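Local coordinates for phosphoribosylaminoimidazole-succinocarboxamide synthase (Pyrococcus horikoshii, PDB 4O7V), which catalyses the ATP-dependent joining of L-aspartate to a carboxyaminoimidazole ribonucleotide, giving SAICAR in de novo purine biosynthesis, at residues Ala31-Gly36 and Asp211-Asp216; Asn94-Ser99 and Glu108-Pro113; Ile170-Lys175 and Thr196-Asp201. All coordinates share one frame; numbering follows the deposited sequence.

Contact 1: Ala31-Gly36 and Asp211-Asp216; sequences ATAFDG and DVFRFD. With UDP (uridine-5'-diphosphate), chain B; U5P (uridine-5'-monophosphate), chain D; PO4 (phosphate ion), chain F.
Ala31 presses its methyl group onto one face of the Phe213 ring: CB lies 4.2 Å from the ring centroid and 24° off the ring normal, which meets the criteria for a CH-pi contact. Phe213 is turned to receive it because its CG stands anti to the backbone N (chi1 168°). Ala33, two residues along the same strand, touches both Phe213 and Arg214, with CB 3.8 Å from Arg214 CG. Beyond the strand end, Phe34 brings the edge of its ring to the helix terminus, CE2 lying 3.3 Å from Arg214 O. Its CZ also comes to 3.6 Å from Phe215 CE1, but the planes are inclined at 59°, neither stacked nor edge-to-face.

No direct hydrogen bond joins the segments; a phosphate ion does so instead, and it probably derives from the crystallisation liquor. Phe34 N donates to PO4 O2 at 3.0 Å, while Arg214 grips PO4 O4 through NE at 2.8 Å and through NH1 at 2.7 Å. NH1 also donates to O2' of the overlapping uridine nucleotides, and UDP O3B lies over a face of the guanidinium. In the second shell, Arg214 NH2 donates to Asp211 OD1 at 2.8 Å, coming from above the carboxylate plane. Lys38 makes a cation-pi contact with Phe213 and pairs with Asp216.

The arrangement is consistent with an anion-binding wall of the nucleotide cleft in a SAICAR synthetase, built by an N-terminal hairpin strand and the short helix 211-214.

Contact 2: Asn94-Ser99 and Glu108-Pro113; sequences NVVAGS and EGYELP. With UDP (uridine-5'-diphosphate), chain B; U5P (uridine-5'-monophosphate), chain D.
Val96 CG1 stands anti to the backbone N (chi1 173°), which leaves CG2 anti to the carbonyl carbon, where it reaches Tyr110 CB and Leu112 CD2 at 3.8 Å each. The Val96 and Leu112 side chains meet at about a right angle. Glu108 folds back by a bend at chi2 (94°), which lays its carboxylate alongside Ala97, OE1 standing 3.6 Å from Ala97 CB. Val95, just before Val96, rests CG1 against the backbone of Gly109, 3.6 Å from its CA, and CG2 faces the carboxylate end of Glu111.

Three backbone hydrogen bonds fix this register. Val96 N donates to Tyr110 O at 2.8 Å, nearly straight (171°) and in the carbonyl plane; Gly109 N returns a bond to Val96 O at 2.9 Å, and Leu112 N reaches Asn94 O at 3.0 Å. Val95 and Glu111 form an antiparallel, non-hydrogen-bonded pair, flanked by the Leu112-Asn94 and Val96-Tyr110 bonds. Outside the segments, Glu108 OE2 has a salt-bridge partner in Lys101, and the amide of Asn94 is held by Asn157. Leu112 and Pro113 also pack on Val138 of the second subunit, placing the contact beside the dimer interface.

Past the paired part, the chain carries Gly98 and Ser99 to the nucleotide phosphate, where Ser99 N donates to UDP O2A at 2.9 Å. The chemistry thus divides along the segment: both hydrogen-bonding groups of Val96 are consumed in pairing with the returning chain, whereas the N-H of Ser99 is spent on the ligand, consistent with a phosphate-binding loop braced by its own continuation.

Contact 3: Ile170-Lys175 and Thr196-Asp201; sequences ILVDFK and TCRFWD. With UDP (uridine-5'-diphosphate), chain B; U5P (uridine-5'-monophosphate), chain D.
Asp173 and Arg198 meet across two antiparallel strands with their flat groups steeply turned, the carboxylate and guanidinium planes being 72° apart. Arg198 NH1 donates to Asp173 OD2 at 2.9 Å; the acceptor is approached on its syn side, and the bond lies close to the guanidinium plane. Arg198 runs extended from CG to NE, and its head reaches the diphosphate: NH1 binds UDP O2A at 2.9 Å and NH2 binds UDP O2B at 2.8 Å. In the overlapping U5P, O1P takes the NH1 bond; the O2B contact belongs to UDP alone. NE is taken by Asp211. Asp173 CG stands between backbone N and carbonyl carbon (chi1 58°), which sets OD1 2.6 Å from O3' of either nucleotide while OD2 faces the arginine.

One residue earlier, Val172 lays CG2 over a face of the Trp200 indole, 3.4 Å from the centroid of the five-membered ring and 15° off its normal, a close CH-pi contact. The other sheet face is apolar: Leu171 CD1 meets Phe199 CE1 obliquely at 3.8 Å and Phe174 CB touches Cys197 SG at 3.6 Å, with helix 143-165 packed beyond.

The backbone ladder is irregular. Val172 N donates to Arg198 O, but Arg198 N donates to Asp173 O at 2.8 Å, so two residues of one strand stand opposite one of the other. With Val172 in near-helical phi/psi, this is a beta bulge. The bulged antiparallel pair lies under the ribose and phosphates of the bound uridine nucleotide, probably part of the substrate cleft of a SAICAR synthetase.

How the contacts relate
The three contacts line one nucleotide pocket, each touching both uridine nucleotides from its own direction. Contacts 2 and 3 share a sheet: their centres are 10 Å apart, and Asn94 N probably donates to Val172 O at 2.8 Å, while Glu108 packs on Trp200. Contact 1 closes the pocket from the helix and hairpin side, its centre 15 Å from that of contact 3. Those two are joined by the salt bridge from Asp211 OD2 to Arg198 NE, 2.6 Å long, so one aspartate contacts two ligand-binding arginines and probably orients both. Contacts 1 and 2 do not touch; their nearest atoms are about 5 Å apart. The bound ADP is about 4 Å from the Lys175 side chain and about 8 Å from that of Thr32.

Contact 1: Ala31-Gly36 and Asp211-Asp216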
# COMPACT_ATOMS: atom_id res chain seq x y z
N ALA A 31 19.38 -7.54 19.17
CA ALA A 31 18.45 -6.57 18.61
C ALA A 31 19.05 -5.97 17.34
O ALA A 31 20.26 -5.78 17.26
CB ALA A 31 18.12 -5.49 19.62
N THR A 32 18.19 -5.69 16.36
CA THR A 32 18.58 -5.05 15.10
C THR A 32 17.51 -4.04 14.72
O THR A 32 16.34 -4.23 15.03
CB THR A 32 18.72 -6.03 13.92
OG1 THR A 32 17.45 -6.68 13.69
CG2 THR A 32 19.78 -7.08 14.20
N ALA A 33 17.92 -2.98 14.02
CA ALA A 33 16.98 -1.98 13.55
C ALA A 33 17.46 -1.42 12.23
O ALA A 33 18.58 -1.72 11.79
CB ALA A 33 16.80 -0.87 14.58
N PHE A 34 16.60 -0.63 11.62
CA PHE A 34 16.87 0.05 10.35
C PHE A 34 17.36 -0.93 9.30
O PHE A 34 18.44 -0.77 8.73
CB PHE A 34 17.84 1.22 10.54
CG PHE A 34 17.40 2.20 11.60
CD1 PHE A 34 16.16 2.84 11.51
CD2 PHE A 34 18.22 2.49 12.68
CE1 PHE A 34 15.74 3.73 12.48
CE2 PHE A 34 17.81 3.39 13.66
CZ PHE A 34 16.57 4.02 13.56
N ASP A 35 16.54 -1.96 9.06
CA ASP A 35 16.83 -2.94 8.02
C ASP A 35 18.19 -3.57 8.34
O ASP A 35 19.12 -3.53 7.52
CB ASP A 35 16.81 -2.24 6.65
CG ASP A 35 16.66 -3.20 5.49
OD1 ASP A 35 15.64 -3.92 5.42
OD2 ASP A 35 17.55 -3.21 4.62
N GLY A 36 18.31 -4.09 9.56
CA GLY A 36 19.50 -4.80 10.02
C GLY A 36 20.82 -4.03 10.13
O GLY A 36 21.83 -4.62 10.53
N ASP A 211 11.64 1.23 20.17
CA ASP A 211 11.97 2.61 19.77
C ASP A 211 13.09 3.21 20.64
O ASP A 211 13.87 4.04 20.18
CB ASP A 211 10.73 3.50 19.78
CG ASP A 211 9.96 3.45 18.47
OD1 ASP A 211 10.46 2.88 17.47
OD2 ASP A 211 8.85 4.01 18.43
N VAL A 212 13.15 2.77 21.90
CA VAL A 212 14.21 3.13 22.83
C VAL A 212 15.59 2.75 22.27
O VAL A 212 16.52 3.55 22.32
CB VAL A 212 13.95 2.49 24.20
CG1 VAL A 212 15.20 2.49 25.07
CG2 VAL A 212 12.78 3.18 24.89
N PHE A 213 15.70 1.54 21.72
CA PHE A 213 16.90 1.12 20.99
C PHE A 213 17.03 1.83 19.64
O PHE A 213 18.12 2.30 19.29
CB PHE A 213 16.92 -0.40 20.81
CG PHE A 213 17.97 -0.90 19.83
CD1 PHE A 213 19.33 -0.70 20.07
CD2 PHE A 213 17.59 -1.58 18.68
CE1 PHE A 213 20.29 -1.17 19.18
CE2 PHE A 213 18.55 -2.06 17.79
CZ PHE A 213 19.90 -1.85 18.04
N ARG A 214 15.93 1.91 18.89
CA ARG A 214 15.96 2.55 17.55
C ARG A 214 16.50 3.99 17.59
O ARG A 214 17.33 4.37 16.75
CB ARG A 214 14.57 2.54 16.89
CG ARG A 214 14.14 1.22 16.28
CD ARG A 214 12.77 1.39 15.62
NE ARG A 214 12.16 0.11 15.27
CZ ARG A 214 11.11 -0.44 15.87
NH1 ARG A 214 10.66 -1.61 15.45
NH2 ARG A 214 10.50 0.16 16.90
N PHE A 215 16.03 4.78 18.56
CA PHE A 215 16.37 6.21 18.62
C PHE A 215 17.11 6.66 19.89
O PHE A 215 17.04 7.84 20.26
CB PHE A 215 15.12 7.06 18.38
CG PHE A 215 14.40 6.71 17.11
CD1 PHE A 215 14.99 6.95 15.87
CD2 PHE A 215 13.14 6.11 17.15
CE1 PHE A 215 14.34 6.61 14.70
CE2 PHE A 215 12.49 5.77 15.98
CZ PHE A 215 13.08 6.02 14.75
N ASP A 216 17.83 5.74 20.53
CA ASP A 216 18.65 6.04 21.71
C ASP A 216 17.91 6.88 22.75
O ASP A 216 18.37 7.94 23.18
CB ASP A 216 19.96 6.73 21.29
CG ASP A 216 20.80 5.87 20.37
OD1 ASP A 216 20.72 4.62 20.43
OD2 ASP A 216 21.55 6.45 19.57
N1 UDP B . 7.42 -3.78 13.15
C2 UDP B . 8.00 -5.05 13.38
N3 UDP B . 8.82 -5.58 12.46
C4 UDP B . 9.10 -4.92 11.34
C5 UDP B . 8.55 -3.66 11.09
C6 UDP B . 7.69 -3.10 12.03
O2 UDP B . 7.74 -5.68 14.42
O4 UDP B . 9.87 -5.43 10.50
C1' UDP B . 6.53 -3.21 14.16
C2' UDP B . 7.15 -1.97 14.78
O2' UDP B . 7.79 -2.29 16.02
C3' UDP B . 5.96 -1.08 15.03
C4' UDP B . 4.93 -1.49 13.99
O4' UDP B . 5.31 -2.79 13.54
O3' UDP B . 5.44 -1.39 16.32
C5' UDP B . 4.88 -0.53 12.81
O5' UDP B . 6.20 -0.16 12.43
PA UDP B . 6.47 0.96 11.32
O1A UDP B . 5.66 0.64 10.08
O2A UDP B . 6.30 2.32 11.94
O3A UDP B . 8.03 0.72 10.98
PB UDP B . 9.26 1.16 11.94
O1B UDP B . 10.45 0.74 11.11
O2B UDP B . 9.10 2.64 12.14
O3B UDP B . 9.10 0.36 13.21
N1 U5P D . 7.23 -3.87 13.08
C2 U5P D . 7.87 -5.09 13.39
N3 U5P D . 8.60 -5.72 12.46
C4 U5P D . 8.72 -5.21 11.23
C5 U5P D . 8.10 -4.01 10.90
C6 U5P D . 7.34 -3.34 11.85
O2 U5P D . 7.77 -5.59 14.53
O4 U5P D . 9.40 -5.82 10.39
C1' U5P D . 6.43 -3.20 14.11
C2' U5P D . 7.14 -1.99 14.69
O2' U5P D . 7.81 -2.32 15.91
C3' U5P D . 5.99 -1.06 14.99
C4' U5P D . 4.90 -1.42 13.99
O3' U5P D . 5.49 -1.38 16.29
O4' U5P D . 5.22 -2.72 13.51
C5' U5P D . 4.84 -0.43 12.82
O5' U5P D . 6.13 -0.31 12.23
P U5P D . 6.49 0.89 11.23
O1P U5P D . 6.00 2.12 11.95
O2P U5P D . 7.99 0.80 11.11
O3P U5P D . 5.73 0.60 9.96
P PO4 F . 13.08 -2.40 12.55
O1 PO4 F . 14.04 -3.53 12.24
O2 PO4 F . 13.65 -1.08 12.07
O3 PO4 F . 11.73 -2.67 11.92
O4 PO4 F . 12.89 -2.32 14.04

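Contact 2: Asn94-Ser99 and Glu108-Pro113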
# COMPACT_ATOMS: atom_id res chain seq x y z
N ASN A 94 -3.03 2.52 15.98
CA ASN A 94 -4.02 3.33 16.71
C ASN A 94 -3.63 4.78 16.81
O ASN A 94 -4.49 5.68 16.83
CB ASN A 94 -4.22 2.77 18.11
CG ASN A 94 -4.72 1.34 18.10
OD1 ASN A 94 -5.70 1.03 17.41
ND2 ASN A 94 -4.04 0.46 18.82
N VAL A 95 -2.31 5.00 16.92
CA VAL A 95 -1.71 6.31 17.10
C VAL A 95 -0.60 6.44 16.06
O VAL A 95 0.14 5.47 15.81
CB VAL A 95 -1.12 6.43 18.53
CG1 VAL A 95 -0.25 7.68 18.67
CG2 VAL A 95 -2.23 6.44 19.57
N VAL A 96 -0.50 7.61 15.44
CA VAL A 96 0.51 7.87 14.41
C VAL A 96 1.93 7.83 14.99
O VAL A 96 2.25 8.52 15.98
CB VAL A 96 0.25 9.21 13.70
CG1 VAL A 96 1.39 9.57 12.75
CG2 VAL A 96 -1.08 9.17 12.95
N ALA A 97 2.77 6.98 14.38
CA ALA A 97 4.19 6.87 14.71
C ALA A 97 4.92 6.13 13.59
O ALA A 97 4.28 5.63 12.66
CB ALA A 97 4.38 6.15 16.04
N GLY A 98 6.24 6.07 13.67
CA GLY A 98 7.05 5.35 12.68
C GLY A 98 6.75 5.72 11.23
O GLY A 98 6.58 6.90 10.90
N SER A 99 6.65 4.71 10.38
CA SER A 99 6.52 4.93 8.92
C SER A 99 5.20 5.57 8.50
O SER A 99 5.07 6.05 7.38
CB SER A 99 6.72 3.61 8.15
OG SER A 99 5.56 2.80 8.25
N GLU A 108 3.37 12.68 14.88
CA GLU A 108 3.62 11.69 15.92
C GLU A 108 2.67 11.94 17.09
O GLU A 108 2.61 13.06 17.60
CB GLU A 108 5.06 11.86 16.40
CG GLU A 108 5.48 10.93 17.52
CD GLU A 108 6.15 9.66 17.02
OE1 GLU A 108 6.23 8.68 17.79
OE2 GLU A 108 6.61 9.61 15.86
N GLY A 109 1.94 10.92 17.52
CA GLY A 109 1.05 11.07 18.67
C GLY A 109 -0.39 11.34 18.27
O GLY A 109 -1.30 11.28 19.10
N TYR A 110 -0.61 11.62 16.99
CA TYR A 110 -1.96 11.84 16.49
C TYR A 110 -2.83 10.59 16.68
O TYR A 110 -2.47 9.48 16.28
CB TYR A 110 -1.90 12.25 15.03
CG TYR A 110 -3.21 12.62 14.40
CD1 TYR A 110 -3.53 13.96 14.13
CD2 TYR A 110 -4.13 11.62 14.03
CE1 TYR A 110 -4.73 14.30 13.52
CE2 TYR A 110 -5.33 11.95 13.41
CZ TYR A 110 -5.62 13.29 13.17
OH TYR A 110 -6.80 13.59 12.56
N GLU A 111 -3.97 10.79 17.35
CA GLU A 111 -4.92 9.73 17.62
C GLU A 111 -5.79 9.45 16.40
O GLU A 111 -6.59 10.28 16.01
CB GLU A 111 -5.80 10.16 18.77
CG GLU A 111 -6.89 9.17 19.12
CD GLU A 111 -6.53 8.39 20.36
OE1 GLU A 111 -5.39 7.89 20.44
OE2 GLU A 111 -7.40 8.31 21.26
N LEU A 112 -5.63 8.26 15.80
CA LEU A 112 -6.43 7.91 14.62
C LEU A 112 -7.93 7.78 14.95
O LEU A 112 -8.28 7.32 16.04
CB LEU A 112 -5.89 6.64 13.95
CG LEU A 112 -4.47 6.78 13.41
CD1 LEU A 112 -3.84 5.41 13.16
CD2 LEU A 112 -4.45 7.65 12.16
N PRO A 113 -8.82 8.20 14.01
CA PRO A 113 -10.27 8.11 14.27
C PRO A 113 -10.73 6.66 14.35
O PRO A 113 -11.68 6.35 15.08
CB PRO A 113 -10.90 8.84 13.07
CG PRO A 113 -9.85 8.78 11.98
CD PRO A 113 -8.52 8.79 12.68
N1 UDP B . 7.42 -3.78 13.15
C2 UDP B . 8.00 -5.05 13.38
N3 UDP B . 8.82 -5.58 12.46
C4 UDP B . 9.10 -4.92 11.34
C5 UDP B . 8.55 -3.66 11.09
C6 UDP B . 7.69 -3.10 12.03
O2 UDP B . 7.74 -5.68 14.42
O4 UDP B . 9.87 -5.43 10.50
C1' UDP B . 6.53 -3.21 14.16
C2' UDP B . 7.15 -1.97 14.78
O2' UDP B . 7.79 -2.29 16.02
C3' UDP B . 5.96 -1.08 15.03
C4' UDP B . 4.93 -1.49 13.99
O4' UDP B . 5.31 -2.79 13.54
O3' UDP B . 5.44 -1.39 16.32
C5' UDP B . 4.88 -0.53 12.81
O5' UDP B . 6.20 -0.16 12.43
PA UDP B . 6.47 0.96 11.32
O1A UDP B . 5.66 0.64 10.08
O2A UDP B . 6.30 2.32 11.94
O3A UDP B . 8.03 0.72 10.98
PB UDP B . 9.26 1.16 11.94
O1B UDP B . 10.45 0.74 11.11
O2B UDP B . 9.10 2.64 12.14
O3B UDP B . 9.10 0.36 13.21
N1 U5P D . 7.23 -3.87 13.08
C2 U5P D . 7.87 -5.09 13.39
N3 U5P D . 8.60 -5.72 12.46
C4 U5P D . 8.72 -5.21 11.23
C5 U5P D . 8.10 -4.01 10.90
C6 U5P D . 7.34 -3.34 11.85
O2 U5P D . 7.77 -5.59 14.53
O4 U5P D . 9.40 -5.82 10.39
C1' U5P D . 6.43 -3.20 14.11
C2' U5P D . 7.14 -1.99 14.69
O2' U5P D . 7.81 -2.32 15.91
C3' U5P D . 5.99 -1.06 14.99
C4' U5P D . 4.90 -1.42 13.99
O3' U5P D . 5.49 -1.38 16.29
O4' U5P D . 5.22 -2.72 13.51
C5' U5P D . 4.84 -0.43 12.82
O5' U5P D . 6.13 -0.31 12.23
P U5P D . 6.49 0.89 11.23
O1P U5P D . 6.00 2.12 11.95
O2P U5P D . 7.99 0.80 11.11
O3P U5P D . 5.73 0.60 9.96
O HOH W 1 -7.32 5.63 17.47

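Contact 3: Ile170-Lys175 and Thr196-Asp201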
# COMPACT_ATOMS: atom_id res chain seq x y z
N ILE A 170 -0.50 2.81 26.51
CA ILE A 170 -1.15 3.02 25.23
C ILE A 170 -0.51 2.12 24.19
O ILE A 170 0.71 2.14 23.97
CB ILE A 170 -1.10 4.50 24.81
CG1 ILE A 170 -1.85 5.36 25.84
CG2 ILE A 170 -1.73 4.69 23.44
CD1 ILE A 170 -1.44 6.81 25.85
N LEU A 171 -1.34 1.29 23.55
CA LEU A 171 -0.90 0.48 22.44
C LEU A 171 -0.93 1.33 21.17
O LEU A 171 -1.98 1.57 20.59
CB LEU A 171 -1.74 -0.78 22.31
CG LEU A 171 -1.44 -1.73 21.13
CD1 LEU A 171 -0.02 -2.28 21.17
CD2 LEU A 171 -2.47 -2.85 21.13
N VAL A 172 0.25 1.79 20.77
CA VAL A 172 0.38 2.73 19.66
C VAL A 172 0.16 2.04 18.30
O VAL A 172 -0.67 2.47 17.49
CB VAL A 172 1.74 3.45 19.74
CG1 VAL A 172 2.07 4.21 18.46
CG2 VAL A 172 1.77 4.35 20.96
N ASP A 173 0.92 0.96 18.08
CA ASP A 173 0.80 0.10 16.90
C ASP A 173 1.49 -1.22 17.21
O ASP A 173 2.10 -1.36 18.27
CB ASP A 173 1.41 0.76 15.65
CG ASP A 173 2.88 1.14 15.81
OD1 ASP A 173 3.63 0.41 16.48
OD2 ASP A 173 3.29 2.18 15.27
N PHE A 174 1.39 -2.18 16.30
CA PHE A 174 2.03 -3.48 16.51
C PHE A 174 1.98 -4.30 15.24
O PHE A 174 1.18 -4.03 14.36
CB PHE A 174 1.40 -4.25 17.69
CG PHE A 174 -0.05 -4.59 17.50
CD1 PHE A 174 -0.43 -5.86 17.05
CD2 PHE A 174 -1.05 -3.67 17.79
CE1 PHE A 174 -1.77 -6.19 16.88
CE2 PHE A 174 -2.39 -3.99 17.62
CZ PHE A 174 -2.75 -5.26 17.16
N LYS A 175 2.86 -5.29 15.14
CA LYS A 175 2.92 -6.15 13.98
C LYS A 175 2.56 -7.60 14.36
O LYS A 175 3.05 -8.13 15.36
CB LYS A 175 4.30 -6.10 13.34
CG LYS A 175 4.48 -7.10 12.19
CD LYS A 175 5.84 -7.79 12.25
CE LYS A 175 5.83 -8.98 13.19
NZ LYS A 175 7.13 -9.69 13.27
N THR A 196 7.94 -5.93 18.83
CA THR A 196 6.98 -5.91 17.72
C THR A 196 5.75 -5.02 17.95
O THR A 196 4.79 -5.08 17.18
CB THR A 196 6.55 -7.35 17.33
OG1 THR A 196 6.02 -8.01 18.49
CG2 THR A 196 7.75 -8.15 16.78
N CYS A 197 5.79 -4.22 19.02
CA CYS A 197 4.72 -3.26 19.35
C CYS A 197 5.30 -1.92 19.75
O CYS A 197 6.43 -1.85 20.23
CB CYS A 197 3.87 -3.75 20.53
SG CYS A 197 3.24 -5.45 20.48
N ARG A 198 4.53 -0.86 19.56
CA ARG A 198 4.84 0.39 20.25
C ARG A 198 3.97 0.51 21.48
O ARG A 198 2.74 0.38 21.40
CB ARG A 198 4.72 1.62 19.33
CG ARG A 198 5.91 1.77 18.38
CD ARG A 198 5.87 3.05 17.55
NE ARG A 198 7.09 3.13 16.74
CZ ARG A 198 7.19 2.76 15.47
NH1 ARG A 198 6.13 2.31 14.80
NH2 ARG A 198 8.35 2.86 14.85
N PHE A 199 4.63 0.70 22.62
CA PHE A 199 3.99 0.89 23.91
C PHE A 199 4.42 2.24 24.47
O PHE A 199 5.62 2.47 24.69
CB PHE A 199 4.46 -0.18 24.91
CG PHE A 199 4.09 -1.59 24.54
CD1 PHE A 199 2.79 -1.93 24.14
CD2 PHE A 199 5.03 -2.61 24.66
CE1 PHE A 199 2.46 -3.24 23.84
CE2 PHE A 199 4.70 -3.92 24.36
CZ PHE A 199 3.42 -4.24 23.95
N TRP A 200 3.45 3.12 24.72
CA TRP A 200 3.71 4.41 25.37
C TRP A 200 3.10 4.48 26.74
O TRP A 200 1.94 4.09 26.93
CB TRP A 200 3.10 5.53 24.55
CG TRP A 200 3.84 5.85 23.29
CD1 TRP A 200 4.96 5.21 22.76
CD2 TRP A 200 3.49 6.90 22.32
NE1 TRP A 200 5.33 5.79 21.58
CE2 TRP A 200 4.49 6.81 21.26
CE3 TRP A 200 2.49 7.86 22.24
CZ2 TRP A 200 4.47 7.66 20.16
CZ3 TRP A 200 2.49 8.72 21.14
CH2 TRP A 200 3.45 8.62 20.12
N ASP A 201 3.86 4.99 27.71
CA ASP A 201 3.29 5.29 29.02
C ASP A 201 2.13 6.27 28.84
O ASP A 201 2.28 7.28 28.15
CB ASP A 201 4.31 5.92 29.96
CG ASP A 201 3.67 6.41 31.25
OD1 ASP A 201 3.26 5.56 32.06
OD2 ASP A 201 3.54 7.64 31.43
N1 UDP B . 7.42 -3.78 13.15
C2 UDP B . 8.00 -5.05 13.38
N3 UDP B . 8.82 -5.58 12.46
C4 UDP B . 9.10 -4.92 11.34
C5 UDP B . 8.55 -3.66 11.09
C6 UDP B . 7.69 -3.10 12.03
O2 UDP B . 7.74 -5.68 14.42
O4 UDP B . 9.87 -5.43 10.50
C1' UDP B . 6.53 -3.21 14.16
C2' UDP B . 7.15 -1.97 14.78
O2' UDP B . 7.79 -2.29 16.02
C3' UDP B . 5.96 -1.08 15.03
C4' UDP B . 4.93 -1.49 13.99
O4' UDP B . 5.31 -2.79 13.54
O3' UDP B . 5.44 -1.39 16.32
C5' UDP B . 4.88 -0.53 12.81
O5' UDP B . 6.20 -0.16 12.43
PA UDP B . 6.47 0.96 11.32
O1A UDP B . 5.66 0.64 10.08
O2A UDP B . 6.30 2.32 11.94
O3A UDP B . 8.03 0.72 10.98
PB UDP B . 9.26 1.16 11.94
O1B UDP B . 10.45 0.74 11.11
O2B UDP B . 9.10 2.64 12.14
O3B UDP B . 9.10 0.36 13.21
N1 U5P D . 7.23 -3.87 13.08
C2 U5P D . 7.87 -5.09 13.39
N3 U5P D . 8.60 -5.72 12.46
C4 U5P D . 8.72 -5.21 11.23
C5 U5P D . 8.10 -4.01 10.90
C6 U5P D . 7.34 -3.34 11.85
O2 U5P D . 7.77 -5.59 14.53
O4 U5P D . 9.40 -5.82 10.39
C1' U5P D . 6.43 -3.20 14.11
C2' U5P D . 7.14 -1.99 14.69
O2' U5P D . 7.81 -2.32 15.91
C3' U5P D . 5.99 -1.06 14.99
C4' U5P D . 4.90 -1.42 13.99
O3' U5P D . 5.49 -1.38 16.29
O4' U5P D . 5.22 -2.72 13.51
C5' U5P D . 4.84 -0.43 12.82
O5' U5P D . 6.13 -0.31 12.23
P U5P D . 6.49 0.89 11.23
O1P U5P D . 6.00 2.12 11.95
O2P U5P D . 7.99 0.80 11.11
O3P U5P D . 5.73 0.60 9.96
O HOH W 2 3.36 -7.67 18.02